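Peptide chain release factor RF2 (Thermus thermophilus, PDB 2IHR) directs the termination of translation at UGA and UAA stop codons, placing its GGQ peptide-hydrolysis motif in the ribosomal peptidyl-transferase centre to release the finished chain. Local coordinates at residues W132-L136 against S204-V208; R142-Q147 against D338-M342; G178-E183 against I345-L349; G185-R191 against Q310-L316. All blocks are in the same frame, centred on the assembly; numbering follows the deposited sequence.

Contact 1 (W132-L136 against S204-V208); sequences WAEML and SFAGV
Helix 132-136, part of helix 127-145, lies across strand 204-208 of the large mixed sheet, a helix-on-sheet contact of an alpha/beta layer. The axes approach to 8.4 Å and cross at -43°; A133 and A206 have the nearest CA atoms, 5.8 Å apart. The helix is regular (L136 N to W132 O 3.0 Å) and the strand extended, with S204, A206 and V208 directed at the helix and F205 away from it. Apolar contacts centre on A206, whose CB meets L136 CD1 at 3.5 Å, W132 CD1 at 3.9 Å and A133 CB at 4.4 Å; L136 CD1 also reaches V208 CG2 at 4.3 Å. With chi1 t, W132 turns the CD1 edge of its indole to the strand, CD1 lying 3.8 Å from F205 C and 4.1 Å from S204 C. No hydrogen bond joins the two segments, so they meet by apolar contact, while the bond from W132 NE1, the one polar side-chain atom of the indole, to H187 O ties the helix to the next strand of the sheet.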
loop_
_atom_site.group_PDB
_atom_site.type_symbol
_atom_site.label_atom_id
_atom_site.label_comp_id
_atom_site.label_asym_id
_atom_site.label_seq_id
_atom_site.Cartn_x
_atom_site.Cartn_y
_atom_site.Cartn_z
ATOM N N TRP A 132 20.467 3.183 -5.825
ATOM C CA TRP A 132 19.561 3.166 -4.673
ATOM C C TRP A 132 18.109 2.899 -5.097
ATOM O O TRP A 132 17.374 2.165 -4.442
ATOM C CB TRP A 132 19.676 4.508 -3.945
ATOM C CG TRP A 132 18.819 4.706 -2.692
ATOM C CD1 TRP A 132 18.232 5.878 -2.296
ATOM C CD2 TRP A 132 18.477 3.725 -1.683
ATOM N NE1 TRP A 132 17.547 5.685 -1.120
ATOM C CE2 TRP A 132 17.679 4.377 -0.723
ATOM C CE3 TRP A 132 18.772 2.360 -1.497
ATOM C CZ2 TRP A 132 17.169 3.724 0.392
ATOM C CZ3 TRP A 132 18.261 1.704 -0.369
ATOM C CH2 TRP A 132 17.472 2.389 0.547
ATOM N N ALA A 133 17.681 3.524 -6.181
ATOM C CA ALA A 133 16.337 3.331 -6.680
ATOM C C ALA A 133 16.128 1.821 -7.091
ATOM O O ALA A 133 15.080 1.183 -6.817
ATOM C CB ALA A 133 16.126 4.281 -7.863
ATOM N N GLU A 134 17.132 1.246 -7.739
ATOM C CA GLU A 134 17.044 -0.141 -8.134
ATOM C C GLU A 134 16.986 -1.016 -6.863
ATOM O O GLU A 134 16.337 -2.074 -6.833
ATOM C CB GLU A 134 18.255 -0.486 -8.981
ATOM C CG GLU A 134 18.193 -1.863 -9.607
ATOM C CD GLU A 134 19.383 -2.099 -10.486
ATOM O OE1 GLU A 134 19.823 -1.114 -11.104
ATOM O OE2 GLU A 134 19.870 -3.246 -10.567
ATOM N N MET A 135 17.653 -0.544 -5.810
ATOM C CA MET A 135 17.688 -1.254 -4.556
ATOM C C MET A 135 16.336 -1.325 -3.906
ATOM O O MET A 135 15.905 -2.390 -3.410
ATOM C CB MET A 135 18.700 -0.609 -3.610
ATOM C CG MET A 135 20.190 -0.778 -4.071
ATOM S SD MET A 135 21.282 -0.433 -2.669
ATOM C CE MET A 135 22.155 0.984 -3.279
ATOM N N LEU A 136 15.661 -0.187 -3.892
ATOM C CA LEU A 136 14.332 -0.118 -3.331
ATOM C C LEU A 136 13.413 -1.028 -4.183
ATOM O O LEU A 136 12.559 -1.724 -3.623
ATOM C CB LEU A 136 13.857 1.346 -3.351
ATOM C CG LEU A 136 14.501 2.347 -2.361
ATOM C CD1 LEU A 136 14.312 3.798 -2.858
ATOM C CD2 LEU A 136 13.873 2.177 -0.965
ATOM N N SER A 204 22.135 9.676 -0.540
ATOM C CA SER A 204 21.359 9.562 -1.762
ATOM C C SER A 204 19.906 9.525 -1.403
ATOM O O SER A 204 19.554 9.242 -0.247
ATOM C CB SER A 204 21.708 8.274 -2.488
ATOM O OG SER A 204 23.049 8.259 -2.917
ATOM N N PHE A 205 19.054 9.827 -2.374
ATOM C CA PHE A 205 17.617 9.826 -2.127
ATOM C C PHE A 205 16.908 9.278 -3.323
ATOM O O PHE A 205 17.450 9.278 -4.423
ATOM C CB PHE A 205 17.083 11.248 -1.906
ATOM C CG PHE A 205 17.651 11.920 -0.699
ATOM C CD1 PHE A 205 18.928 12.490 -0.747
ATOM C CD2 PHE A 205 16.974 11.868 0.515
ATOM C CE1 PHE A 205 19.532 12.985 0.404
ATOM C CE2 PHE A 205 17.564 12.360 1.666
ATOM C CZ PHE A 205 18.853 12.919 1.610
ATOM N N ALA A 206 15.692 8.809 -3.087
ATOM C CA ALA A 206 14.805 8.284 -4.131
ATOM C C ALA A 206 13.458 8.442 -3.468
ATOM O O ALA A 206 13.380 8.308 -2.265
ATOM C CB ALA A 206 15.097 6.820 -4.425
ATOM N N GLY A 207 12.425 8.775 -4.226
ATOM C CA GLY A 207 11.096 8.897 -3.646
ATOM C C GLY A 207 10.248 7.722 -4.136
ATOM O O GLY A 207 10.463 7.238 -5.265
ATOM N N VAL A 208 9.298 7.273 -3.306
ATOM C CA VAL A 208 8.427 6.131 -3.627
ATOM C C VAL A 208 6.975 6.554 -3.561
ATOM O O VAL A 208 6.580 7.175 -2.582
ATOM C CB VAL A 208 8.639 4.939 -2.584
ATOM C CG1 VAL A 208 7.608 3.849 -2.767
ATOM C CG2 VAL A 208 10.041 4.333 -2.737
#

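Contact 2 (R142-Q147 against D338-M342); sequences RFAERQ and DGDLM
D338 sits between two arginines in a salt-bridge network that joins the C-terminal end of helix 127-145 to the loop between helices 333-336 and 342-353. R142, with chi1 to chi3 all m, donates NE to D338 OD1 (3.0 Å) and NH2 to D338 OD2 (3.3 Å), while its NH1 pairs with E145 OE2 at 3.0 Å. R146, the first residue to leave helical angles, comes in from its p chi1: its NH2 forms a salt bridge with D338 OD2 at 2.6 Å and a weak hydrogen bond to D338 O at 2.9 Å. The loop backbone presses against the helix at G339, whose CA is 3.9 Å from that of F143. G339 (phi 120°, psi -28°) is the C-prime residue of a Schellman motif ending helix 333-336; a CB here would clash with R146 NE and jam against the preceding carbonyl. D340 follows as the centre of an inverse gamma turn, its CB 3.4 Å from R146 NH1 and its carboxylate bridged to R330. Further out, the F143 ring (chi1 t) meets L341 CD1 through CG at 3.7 Å and G339 O through CD1 at 3.4 Å. M342 SD makes a Met-aromatic contact at the edge of that ring, 5.3 Å from the centroid; the same SD lies 3.5 Å from Q147 OE1.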
loop_
_atom_site.group_PDB
_atom_site.type_symbol
_atom_site.label_atom_id
_atom_site.label_comp_id
_atom_site.label_asym_id
_atom_site.label_seq_id
_atom_site.Cartn_x
_atom_site.Cartn_y
_atom_site.Cartn_z
ATOM N N ARG A 142 11.141 -8.131 -3.792
ATOM C CA ARG A 142 11.328 -9.255 -2.871
ATOM C C ARG A 142 10.183 -9.249 -1.860
ATOM O O ARG A 142 9.740 -10.310 -1.405
ATOM C CB ARG A 142 12.671 -9.178 -2.094
ATOM C CG ARG A 142 13.936 -9.495 -2.870
ATOM C CD ARG A 142 14.065 -11.027 -3.122
ATOM N NE ARG A 142 14.324 -11.764 -1.893
ATOM C CZ ARG A 142 13.417 -12.488 -1.247
ATOM N NH1 ARG A 142 12.189 -12.591 -1.757
ATOM N NH2 ARG A 142 13.700 -13.014 -0.035
ATOM N N PHE A 143 9.713 -8.060 -1.493
ATOM C CA PHE A 143 8.630 -7.965 -0.518
ATOM C C PHE A 143 7.394 -8.660 -1.054
ATOM O O PHE A 143 6.750 -9.444 -0.360
ATOM C CB PHE A 143 8.269 -6.518 -0.224
ATOM C CG PHE A 143 6.983 -6.375 0.527
ATOM C CD1 PHE A 143 6.884 -6.796 1.858
ATOM C CD2 PHE A 143 5.848 -5.898 -0.107
ATOM C CE1 PHE A 143 5.662 -6.757 2.548
ATOM C CE2 PHE A 143 4.606 -5.848 0.569
ATOM C CZ PHE A 143 4.522 -6.286 1.898
ATOM N N ALA A 144 7.064 -8.353 -2.297
ATOM C CA ALA A 144 5.904 -8.946 -2.940
ATOM C C ALA A 144 6.106 -10.465 -2.994
ATOM O O ALA A 144 5.251 -11.245 -2.598
ATOM C CB ALA A 144 5.761 -8.368 -4.347
ATOM N N GLU A 145 7.267 -10.845 -3.493
ATOM C CA GLU A 145 7.703 -12.224 -3.627
ATOM C C GLU A 145 7.288 -13.019 -2.387
ATOM O O GLU A 145 6.495 -13.949 -2.476
ATOM C CB GLU A 145 9.235 -12.210 -3.762
ATOM C CG GLU A 145 9.908 -13.293 -4.577
ATOM C CD GLU A 145 11.297 -12.835 -5.092
ATOM O OE1 GLU A 145 11.359 -11.861 -5.910
ATOM O OE2 GLU A 145 12.323 -13.445 -4.675
ATOM N N ARG A 146 7.821 -12.628 -1.231
ATOM C CA ARG A 146 7.549 -13.307 0.023
ATOM C C ARG A 146 6.164 -13.096 0.619
ATOM O O ARG A 146 5.858 -13.547 1.728
ATOM C CB ARG A 146 8.640 -12.962 1.061
ATOM C CG ARG A 146 8.872 -11.472 1.358
ATOM C CD ARG A 146 9.860 -11.256 2.531
ATOM N NE ARG A 146 11.283 -11.389 2.170
ATOM C CZ ARG A 146 12.241 -11.678 3.061
ATOM N NH1 ARG A 146 11.929 -11.871 4.339
ATOM N NH2 ARG A 146 13.520 -11.741 2.705
ATOM N N GLN A 147 5.289 -12.456 -0.126
ATOM C CA GLN A 147 3.968 -12.228 0.419
ATOM C C GLN A 147 2.897 -12.917 -0.430
ATOM O O GLN A 147 1.716 -12.928 -0.094
ATOM C CB GLN A 147 3.734 -10.720 0.502
ATOM C CG GLN A 147 2.958 -10.303 1.709
ATOM C CD GLN A 147 3.787 -10.387 2.952
ATOM O OE1 GLN A 147 3.285 -10.258 4.080
ATOM N NE2 GLN A 147 5.087 -10.592 2.760
ATOM N N ASP A 338 15.834 -7.006 1.815
ATOM C CA ASP A 338 15.588 -8.176 1.045
ATOM C C ASP A 338 14.103 -8.582 1.074
ATOM O O ASP A 338 13.724 -9.686 0.662
ATOM C CB ASP A 338 16.525 -9.229 1.606
ATOM C CG ASP A 338 16.330 -10.581 1.001
ATOM O OD1 ASP A 338 16.593 -10.806 -0.210
ATOM O OD2 ASP A 338 15.910 -11.410 1.795
ATOM N N GLY A 339 13.266 -7.675 1.576
ATOM C CA GLY A 339 11.854 -7.907 1.607
ATOM C C GLY A 339 11.195 -7.913 2.966
ATOM O O GLY A 339 9.990 -7.595 3.109
ATOM N N ASP A 340 11.938 -8.276 3.997
ATOM C CA ASP A 340 11.294 -8.351 5.303
ATOM C C ASP A 340 10.848 -6.955 5.818
ATOM O O ASP A 340 11.562 -6.304 6.603
ATOM C CB ASP A 340 12.270 -9.062 6.235
ATOM C CG ASP A 340 11.858 -9.025 7.703
ATOM O OD1 ASP A 340 10.615 -9.040 7.997
ATOM O OD2 ASP A 340 12.805 -8.998 8.550
ATOM N N LEU A 341 9.647 -6.534 5.415
ATOM C CA LEU A 341 9.101 -5.225 5.781
ATOM C C LEU A 341 7.930 -5.122 6.757
ATOM O O LEU A 341 7.607 -4.021 7.263
ATOM C CB LEU A 341 8.631 -4.524 4.518
ATOM C CG LEU A 341 9.617 -4.323 3.400
ATOM C CD1 LEU A 341 8.904 -3.648 2.184
ATOM C CD2 LEU A 341 10.781 -3.567 3.957
ATOM N N MET A 342 7.281 -6.237 7.033
ATOM C CA MET A 342 6.100 -6.178 7.852
ATOM C C MET A 342 6.087 -5.335 9.096
ATOM O O MET A 342 5.120 -4.628 9.355
ATOM C CB MET A 342 5.639 -7.593 8.184
ATOM C CG MET A 342 5.070 -8.331 6.984
ATOM S SD MET A 342 3.812 -7.393 6.045
ATOM C CE MET A 342 2.766 -6.736 7.323
#

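Contact 3 (G178-E183 against I345-L349); sequences GLLSPE and IWAGL
This is a buried, mainly apolar contact between the end of helix 176-180, with the 3-10 turn 181-183 after it, and the C-terminal helix 342-353. No hydrogen bond crosses it. The nearest CA pairs are P182 with G348 at 5.4 Å and L179 with I345 at 6.4 Å. P182, its ring C-gamma endo, points at the helix and sits over G348: P182 CB is 4.0 Å from G348 C, and a CB on G348 would clash with P182 CB. The proline ring also touches I345 CG2 through CG (4.1 Å) and L349 CD2 through CD (4.0 Å). I345, with chi1 m and chi2 t, brings CG2 to 3.2 Å from L179 O and 4.2 Å from L179 CD2, which lies 4.1 Å from W346 CH2. L349 CD2 reaches G178 O at 3.6 Å, a carbonyl that accepts S181 OG at 2.5 Å within the turn. E183 (chi1 and chi2 both m) sets OE2 4.1 Å from I345 CG1, but its carboxylate is held by R312 and Y140. Helix 127-145 closes one flank, F143 touching both L180 and I345; L107 packs on W346 and L349, and H103 stacks on the W346 ring.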
loop_
_atom_site.group_PDB
_atom_site.type_symbol
_atom_site.label_atom_id
_atom_site.label_comp_id
_atom_site.label_asym_id
_atom_site.label_seq_id
_atom_site.Cartn_x
_atom_site.Cartn_y
_atom_site.Cartn_z
ATOM N N GLY A 178 -3.058 -1.153 0.583
ATOM C CA GLY A 178 -3.011 -0.883 2.016
ATOM C C GLY A 178 -1.654 -1.084 2.689
ATOM O O GLY A 178 -1.126 -0.163 3.324
ATOM N N LEU A 179 -1.105 -2.295 2.576
ATOM C CA LEU A 179 0.199 -2.628 3.152
ATOM C C LEU A 179 1.317 -1.736 2.649
ATOM O O LEU A 179 2.097 -1.229 3.434
ATOM C CB LEU A 179 0.579 -4.074 2.833
ATOM C CG LEU A 179 -0.382 -5.087 3.455
ATOM C CD1 LEU A 179 0.006 -6.488 2.996
ATOM C CD2 LEU A 179 -0.341 -4.983 4.973
ATOM N N LEU A 180 1.396 -1.570 1.335
ATOM C CA LEU A 180 2.424 -0.764 0.719
ATOM C C LEU A 180 2.210 0.741 0.887
ATOM O O LEU A 180 3.151 1.542 0.731
ATOM C CB LEU A 180 2.488 -1.089 -0.773
ATOM C CG LEU A 180 3.235 -2.376 -1.052
ATOM C CD1 LEU A 180 3.255 -2.769 -2.553
ATOM C CD2 LEU A 180 4.649 -2.157 -0.491
ATOM N N SER A 181 0.979 1.116 1.200
ATOM C CA SER A 181 0.632 2.515 1.301
ATOM C C SER A 181 1.488 3.397 2.243
ATOM O O SER A 181 1.824 4.515 1.890
ATOM C CB SER A 181 -0.890 2.646 1.570
ATOM O OG SER A 181 -1.305 2.311 2.892
ATOM N N PRO A 182 1.900 2.890 3.414
ATOM C CA PRO A 182 2.700 3.721 4.314
ATOM C C PRO A 182 4.157 3.827 3.910
ATOM O O PRO A 182 4.999 4.337 4.661
ATOM C CB PRO A 182 2.553 3.005 5.635
ATOM C CG PRO A 182 2.550 1.551 5.212
ATOM C CD PRO A 182 1.605 1.583 4.035
ATOM N N GLU A 183 4.457 3.343 2.718
ATOM C CA GLU A 183 5.814 3.351 2.223
ATOM C C GLU A 183 6.050 4.529 1.290
ATOM O O GLU A 183 7.189 4.865 0.938
ATOM C CB GLU A 183 6.059 2.028 1.479
ATOM C CG GLU A 183 6.116 0.815 2.389
ATOM C CD GLU A 183 7.335 0.826 3.319
ATOM O OE1 GLU A 183 8.490 0.776 2.804
ATOM O OE2 GLU A 183 7.127 0.891 4.561
ATOM N N ILE A 345 5.873 -1.760 8.269
ATOM C CA ILE A 345 4.564 -1.427 7.741
ATOM C C ILE A 345 3.518 -1.249 8.848
ATOM O O ILE A 345 2.968 -0.150 9.006
ATOM C CB ILE A 345 4.105 -2.499 6.758
ATOM C CG1 ILE A 345 4.963 -2.423 5.473
ATOM C CG2 ILE A 345 2.602 -2.314 6.438
ATOM C CD1 ILE A 345 4.626 -3.581 4.483
ATOM N N TRP A 346 3.235 -2.303 9.622
ATOM C CA TRP A 346 2.254 -2.180 10.707
ATOM C C TRP A 346 2.474 -0.895 11.470
ATOM O O TRP A 346 1.548 -0.183 11.802
ATOM C CB TRP A 346 2.366 -3.326 11.699
ATOM C CG TRP A 346 1.881 -4.597 11.138
ATOM C CD1 TRP A 346 2.570 -5.806 11.073
ATOM C CD2 TRP A 346 0.668 -4.787 10.404
ATOM N NE1 TRP A 346 1.855 -6.707 10.322
ATOM C CE2 TRP A 346 0.688 -6.118 9.896
ATOM C CE3 TRP A 346 -0.433 -3.963 10.117
ATOM C CZ2 TRP A 346 -0.347 -6.642 9.112
ATOM C CZ3 TRP A 346 -1.474 -4.487 9.323
ATOM C CH2 TRP A 346 -1.414 -5.819 8.834
ATOM N N ALA A 347 3.726 -0.599 11.739
ATOM C CA ALA A 347 4.053 0.586 12.501
ATOM C C ALA A 347 3.684 1.828 11.762
ATOM O O ALA A 347 3.338 2.811 12.374
ATOM C CB ALA A 347 5.546 0.604 12.845
ATOM N N GLY A 348 3.779 1.784 10.445
ATOM C CA GLY A 348 3.453 2.953 9.655
ATOM C C GLY A 348 1.961 3.137 9.613
ATOM O O GLY A 348 1.449 4.279 9.727
ATOM N N LEU A 349 1.268 2.005 9.443
ATOM C CA LEU A 349 -0.182 1.990 9.407
ATOM C C LEU A 349 -0.711 2.582 10.703
ATOM O O LEU A 349 -1.642 3.397 10.693
ATOM C CB LEU A 349 -0.710 0.564 9.218
ATOM C CG LEU A 349 -0.486 0.005 7.803
ATOM C CD1 LEU A 349 -1.032 -1.414 7.698
ATOM C CD2 LEU A 349 -1.162 0.869 6.775
#

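Contact 4 (G185-R191 against Q310-L316); sequences GVHRLVR and QIRSYVL
Strands 185-190 and 312-315 are parallel neighbours in the large mixed sheet, pairing a PCRF-region strand with one from the RF-1 region. Their axes run 4.7 Å apart at 17°, with H187 opposite R312, R188 opposite S313, L189 opposite Y314 and V190 opposite V315. The backbone ladder runs I311 N to V186 O (3.0 Å), R188 N to R312 O (3.1 Å), Y314 N to R188 O (2.8 Å), V190 N to Y314 O (3.2 Å) and L316 N to V190 O (3.0 Å). H187 and L189 use their other edge, bonding to A206 and S204. On the face of H187 and Y314, H187 ND1 and Y314 OH share a hydrogen bond of 3.2 Å, H187 NE2 goes to E183 O, and R312 NH1 donates to Y314 OH (2.8 Å). The remaining R312 nitrogens meet acids, NH2 E183 and NE D323. Apolar neighbours complete the pairing: V190 CB and V315 CB are 3.6 Å apart, L189 CD2 and L316 CG 3.8 Å. At G185 (phi 151°) a CB would clash with I311 CD1. On the face of R188 and S313, S313 OG is bonded to H324 and accepts R188 NE at 3.0 Å.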
loop_
_atom_site.group_PDB
_atom_site.type_symbol
_atom_site.label_atom_id
_atom_site.label_comp_id
_atom_site.label_asym_id
_atom_site.label_seq_id
_atom_site.Cartn_x
_atom_site.Cartn_y
_atom_site.Cartn_z
ATOM N N GLY A 185 6.818 7.985 0.088
ATOM C CA GLY A 185 7.574 9.027 0.747
ATOM C C GLY A 185 8.981 9.040 0.212
ATOM O O GLY A 185 9.257 8.385 -0.815
ATOM N N VAL A 186 9.874 9.771 0.878
ATOM C CA VAL A 186 11.266 9.835 0.433
ATOM C C VAL A 186 12.166 8.890 1.260
ATOM O O VAL A 186 12.052 8.778 2.480
ATOM C CB VAL A 186 11.800 11.306 0.477
ATOM C CG1 VAL A 186 13.244 11.365 -0.019
ATOM C CG2 VAL A 186 10.942 12.176 -0.406
ATOM N N HIS A 187 13.079 8.217 0.592
ATOM C CA HIS A 187 13.915 7.268 1.284
ATOM C C HIS A 187 15.353 7.686 1.175
ATOM O O HIS A 187 15.846 7.961 0.068
ATOM C CB HIS A 187 13.676 5.859 0.671
ATOM C CG HIS A 187 12.314 5.300 0.964
ATOM N ND1 HIS A 187 12.103 4.265 1.844
ATOM C CD2 HIS A 187 11.086 5.626 0.481
ATOM C CE1 HIS A 187 10.818 3.959 1.885
ATOM N NE2 HIS A 187 10.176 4.775 1.065
ATOM N N ARG A 188 16.051 7.745 2.313
ATOM C CA ARG A 188 17.455 8.160 2.284
ATOM C C ARG A 188 18.473 7.036 2.551
ATOM O O ARG A 188 18.309 6.218 3.479
ATOM C CB ARG A 188 17.677 9.294 3.274
ATOM C CG ARG A 188 19.083 9.755 3.311
ATOM C CD ARG A 188 19.249 10.920 4.216
ATOM N NE ARG A 188 19.161 10.535 5.612
ATOM C CZ ARG A 188 20.125 10.779 6.495
ATOM N NH1 ARG A 188 21.227 11.400 6.103
ATOM N NH2 ARG A 188 19.987 10.409 7.766
ATOM N N LEU A 189 19.528 7.040 1.732
ATOM C CA LEU A 189 20.617 6.077 1.773
ATOM C C LEU A 189 21.950 6.698 2.129
ATOM O O LEU A 189 22.380 7.667 1.533
ATOM C CB LEU A 189 20.748 5.394 0.407
ATOM C CG LEU A 189 21.448 4.008 0.253
ATOM C CD1 LEU A 189 22.731 4.192 -0.510
ATOM C CD2 LEU A 189 21.677 3.339 1.566
ATOM N N VAL A 190 22.610 6.120 3.109
ATOM C CA VAL A 190 23.913 6.590 3.532
ATOM C C VAL A 190 24.909 5.432 3.542
ATOM O O VAL A 190 24.668 4.373 4.165
ATOM C CB VAL A 190 23.842 7.167 4.935
ATOM C CG1 VAL A 190 25.117 7.888 5.246
ATOM C CG2 VAL A 190 22.615 8.063 5.055
ATOM N N ARG A 191 26.013 5.640 2.830
ATOM C CA ARG A 191 27.105 4.664 2.731
ATOM C C ARG A 191 28.106 5.219 1.766
ATOM O O ARG A 191 27.854 6.233 1.101
ATOM C CB ARG A 191 26.639 3.327 2.141
ATOM C CG ARG A 191 26.259 3.447 0.688
ATOM C CD ARG A 191 25.983 2.128 0.000
ATOM N NE ARG A 191 25.719 2.401 -1.406
ATOM C CZ ARG A 191 25.290 1.502 -2.278
ATOM N NH1 ARG A 191 25.063 0.249 -1.877
ATOM N NH2 ARG A 191 25.116 1.851 -3.558
ATOM N N GLN A 310 13.084 12.820 4.408
ATOM C CA GLN A 310 12.893 11.377 4.379
ATOM C C GLN A 310 12.024 10.837 5.493
ATOM O O GLN A 310 12.110 11.268 6.657
ATOM C CB GLN A 310 14.213 10.638 4.483
ATOM C CG GLN A 310 15.464 11.472 4.352
ATOM C CD GLN A 310 15.838 12.297 5.593
ATOM O OE1 GLN A 310 15.557 11.926 6.735
ATOM N NE2 GLN A 310 16.523 13.417 5.350
ATOM N N ILE A 311 11.170 9.889 5.121
ATOM C CA ILE A 311 10.385 9.202 6.118
ATOM C C ILE A 311 11.271 8.077 6.745
ATOM O O ILE A 311 11.121 7.728 7.921
ATOM C CB ILE A 311 9.175 8.578 5.501
ATOM C CG1 ILE A 311 9.624 7.571 4.427
ATOM C CG2 ILE A 311 8.262 9.680 4.978
ATOM C CD1 ILE A 311 8.504 6.700 3.958
ATOM N N ARG A 312 12.223 7.538 5.983
ATOM C CA ARG A 312 13.012 6.469 6.556
ATOM C C ARG A 312 14.454 6.515 6.137
ATOM O O ARG A 312 14.738 6.987 5.051
ATOM C CB ARG A 312 12.354 5.100 6.210
ATOM C CG ARG A 312 13.073 3.952 6.906
ATOM C CD ARG A 312 12.583 2.709 6.394
ATOM N NE ARG A 312 11.161 2.618 6.615
ATOM C CZ ARG A 312 10.340 2.111 5.728
ATOM N NH1 ARG A 312 10.846 1.673 4.574
ATOM N NH2 ARG A 312 9.036 2.075 5.985
ATOM N N SER A 313 15.386 6.083 7.008
ATOM C CA SER A 313 16.819 6.082 6.630
ATOM C C SER A 313 17.496 4.733 6.731
ATOM O O SER A 313 17.307 3.942 7.714
ATOM C CB SER A 313 17.645 7.106 7.416
ATOM O OG SER A 313 17.417 8.416 6.909
ATOM N N TYR A 314 18.286 4.469 5.685
ATOM C CA TYR A 314 19.014 3.219 5.580
ATOM C C TYR A 314 20.478 3.520 5.622
ATOM O O TYR A 314 21.103 3.693 4.590
ATOM C CB TYR A 314 18.686 2.532 4.269
ATOM C CG TYR A 314 17.218 2.275 4.043
ATOM C CD1 TYR A 314 16.322 3.346 3.838
ATOM C CD2 TYR A 314 16.718 0.957 3.971
ATOM C CE1 TYR A 314 14.978 3.131 3.560
ATOM C CE2 TYR A 314 15.366 0.722 3.684
ATOM C CZ TYR A 314 14.522 1.810 3.472
ATOM O OH TYR A 314 13.239 1.584 3.078
ATOM N N VAL A 315 21.061 3.560 6.803
ATOM C CA VAL A 315 22.460 3.922 6.819
ATOM C C VAL A 315 23.281 2.702 7.137
ATOM O O VAL A 315 23.407 2.279 8.276
ATOM C CB VAL A 315 22.713 5.193 7.747
ATOM C CG1 VAL A 315 21.668 5.295 8.758
ATOM C CG2 VAL A 315 24.115 5.166 8.361
ATOM N N LEU A 316 23.842 2.188 6.048
ATOM C CA LEU A 316 24.593 0.963 5.972
ATOM C C LEU A 316 25.962 0.788 6.585
ATOM O O LEU A 316 26.277 -0.308 7.029
ATOM C CB LEU A 316 24.602 0.545 4.507
ATOM C CG LEU A 316 23.230 0.701 3.782
ATOM C CD1 LEU A 316 23.331 -0.010 2.475
ATOM C CD2 LEU A 316 21.989 0.139 4.546
#

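How the contacts relate
Contacts 1 and 3 are buried and mainly apolar, with no hydrogen bond between their segments; contacts 2 and 4 are partly buried and polar, one through side-chain charges at a helix end, the other through a backbone ladder. Helix 127-145 serves contacts 1 and 2, whose centres lie 16 Å apart. Contacts 1 and 4 meet within one sheet, where strands 201-213 and 185-190 are neighbours and V208 N lies 2.7 Å from G185 O. F143 links contact 2 to contact 3, its CZ 3.7 Å from I345 CD1, and a salt bridge from E183 OE2 to R312 NH2 (2.7 Å) ties contact 3 to contact 4. Contacts 2 and 4 do not touch.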